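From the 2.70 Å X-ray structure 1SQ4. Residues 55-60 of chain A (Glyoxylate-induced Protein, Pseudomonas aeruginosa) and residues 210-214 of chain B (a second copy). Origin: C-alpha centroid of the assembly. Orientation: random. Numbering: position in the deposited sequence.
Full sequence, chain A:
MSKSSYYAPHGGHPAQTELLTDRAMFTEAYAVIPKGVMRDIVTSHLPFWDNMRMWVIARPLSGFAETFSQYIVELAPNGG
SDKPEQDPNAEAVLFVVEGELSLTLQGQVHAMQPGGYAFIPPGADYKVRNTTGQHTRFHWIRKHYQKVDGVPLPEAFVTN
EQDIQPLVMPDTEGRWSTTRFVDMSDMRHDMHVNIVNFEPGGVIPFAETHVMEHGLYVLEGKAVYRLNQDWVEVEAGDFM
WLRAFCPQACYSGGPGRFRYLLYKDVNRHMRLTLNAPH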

# COMPACT_ATOMS: atom_id res chain seq x y z
N TRP A 55 -0.81 16.72 -30.47
CA TRP A 55 -0.59 16.13 -29.18
C TRP A 55 -1.03 14.70 -29.29
O TRP A 55 -2.16 14.43 -29.68
CB TRP A 55 -1.40 16.88 -28.13
CG TRP A 55 -0.68 18.11 -27.72
CD1 TRP A 55 0.40 18.17 -26.89
CD2 TRP A 55 -0.91 19.44 -28.18
NE1 TRP A 55 0.85 19.46 -26.80
CE2 TRP A 55 0.07 20.26 -27.58
CE3 TRP A 55 -1.85 20.03 -29.04
CZ2 TRP A 55 0.14 21.64 -27.81
CZ3 TRP A 55 -1.78 21.40 -29.27
CH2 TRP A 55 -0.79 22.19 -28.66
N VAL A 56 -0.12 13.77 -28.99
CA VAL A 56 -0.44 12.35 -29.09
C VAL A 56 -1.01 11.83 -27.78
O VAL A 56 -0.66 12.29 -26.70
CB VAL A 56 0.81 11.48 -29.46
CG1 VAL A 56 0.39 10.04 -29.67
CG2 VAL A 56 1.48 12.00 -30.72
N ILE A 57 -1.92 10.87 -27.90
CA ILE A 57 -2.55 10.27 -26.73
C ILE A 57 -2.87 8.83 -27.09
O ILE A 57 -3.96 8.51 -27.56
CB ILE A 57 -3.83 11.02 -26.33
CG1 ILE A 57 -4.69 10.17 -25.39
CG2 ILE A 57 -4.64 11.33 -27.55
CD1 ILE A 57 -3.97 9.74 -24.15
N ALA A 58 -1.89 7.95 -26.88
CA ALA A 58 -2.05 6.53 -27.17
C ALA A 58 -1.31 5.76 -26.08
O ALA A 58 -0.55 6.35 -25.32
CB ALA A 58 -1.45 6.23 -28.54
N ARG A 59 -1.53 4.46 -26.00
CA ARG A 59 -0.88 3.61 -24.99
C ARG A 59 -0.89 4.24 -23.59
O ARG A 59 0.16 4.32 -22.93
CB ARG A 59 0.56 3.30 -25.40
CG ARG A 59 0.69 2.61 -26.73
CD ARG A 59 2.03 1.91 -26.87
NE ARG A 59 3.15 2.83 -27.09
CZ ARG A 59 3.30 3.59 -28.18
NH1 ARG A 59 2.39 3.55 -29.15
NH2 ARG A 59 4.35 4.38 -28.29
N PRO A 60 -2.06 4.67 -23.10
CA PRO A 60 -2.14 5.28 -21.77
C PRO A 60 -1.58 4.37 -20.70
O PRO A 60 -0.97 4.82 -19.72
CB PRO A 60 -3.63 5.51 -21.59
CG PRO A 60 -4.16 5.60 -22.98
CD PRO A 60 -3.40 4.51 -23.68
N HIS B 210 9.06 14.45 -23.83
CA HIS B 210 8.40 13.51 -24.72
C HIS B 210 7.18 13.00 -23.99
O HIS B 210 7.22 12.85 -22.78
CB HIS B 210 9.32 12.33 -25.05
CG HIS B 210 8.87 11.53 -26.22
ND1 HIS B 210 8.52 12.10 -27.42
CD2 HIS B 210 8.76 10.19 -26.39
CE1 HIS B 210 8.22 11.15 -28.29
NE2 HIS B 210 8.35 9.98 -27.69
N VAL B 211 6.11 12.74 -24.72
CA VAL B 211 4.88 12.29 -24.09
C VAL B 211 4.83 10.77 -23.98
O VAL B 211 4.26 10.23 -23.04
CB VAL B 211 3.65 12.83 -24.87
CG1 VAL B 211 3.50 12.10 -26.19
CG2 VAL B 211 2.40 12.69 -24.05
N MSE B 212 5.43 10.09 -24.94
CA MSE B 212 5.45 8.64 -24.93
C MSE B 212 6.67 8.14 -24.17
O MSE B 212 7.44 8.93 -23.64
CB MSE B 212 5.43 8.11 -26.36
CG MSE B 212 4.19 8.56 -27.15
SE MSE B 212 2.54 7.80 -26.46
CE MSE B 212 1.88 9.30 -25.44
N GLU B 213 6.84 6.82 -24.11
CA GLU B 213 7.96 6.25 -23.38
C GLU B 213 9.32 6.59 -23.98
O GLU B 213 9.46 6.74 -25.19
CB GLU B 213 7.80 4.73 -23.31
CG GLU B 213 7.53 4.04 -24.65
CD GLU B 213 6.05 4.04 -25.03
OE1 GLU B 213 5.22 3.52 -24.25
OE2 GLU B 213 5.71 4.58 -26.11
N HIS B 214 10.30 6.74 -23.11
CA HIS B 214 11.65 7.04 -23.55
C HIS B 214 12.62 6.86 -22.40
O HIS B 214 12.22 6.86 -21.23
CB HIS B 214 11.76 8.45 -24.11
CG HIS B 214 11.34 9.53 -23.17
ND1 HIS B 214 10.02 9.74 -22.83
CD2 HIS B 214 12.05 10.48 -22.53
CE1 HIS B 214 9.93 10.77 -22.01
NE2 HIS B 214 11.15 11.24 -21.81

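The hydrogen bonds between the two copies are made by side chains; across the contact, the backbone oxygens of Val A56 and Ala A58 take part only in packing. No backbone-to-backbone hydrogen bond joins the stretches. Val A56 lies in a strand, Arg A59 and Val B211 in loops or turns. The CA atoms of Val A56 and Val B211 lie 7.3 Å apart, and those of Arg A59 and Met B212 8.1 Å apart. The contact buries 268 Å², both sides summed.

The polar part is a salt bridge between Arg A59 and Glu B213. Arg A59 NH2 donates to Glu B213 OE2 at 2.6 Å with an N-H...O angle of 162°, a short and nearly straight bond. Arg A59 NE also donates to Glu B213 OE2, at 3.3 Å and 129°, and this second bond is weak. One carboxylate oxygen thus accepts from two nitrogens of the same guanidinium. It sits at the guanidinium edge, near its plane, where the N-H groups point. Glu B213 starts sideways to the other stretch at CB, but its end comes nearer and reaches the arginine. Glu B213 OE1 takes no hydrogen bond from chain A residues 55-60.

Met B212 is a selenomethionine and has the largest covered area of these residues. Met B212 SE lies 3.6 Å from Ala A58 O and 4.3 Å from Arg A59 NH2. These are packing contacts, and neither is a hydrogen bond. Met B212 SE also lies 4.5 Å from Val A56 CG1, an apolar contact.

Val A56 and Val B211 both point toward the opposite stretch. Val A56 CB and Val B211 CG1 are 4.3 Å apart, in van der Waals range. Val A56 O has only carbon neighbours across the contact: Val B211 CG2 and Met B212 CE, each at 4.1 Å.

Within chain B, His B214 ND1 donates to Met B212 O at 2.8 Å and 154°. This satisfies that carbonyl locally. Trp A55 NE1 is satisfied elsewhere in the structure.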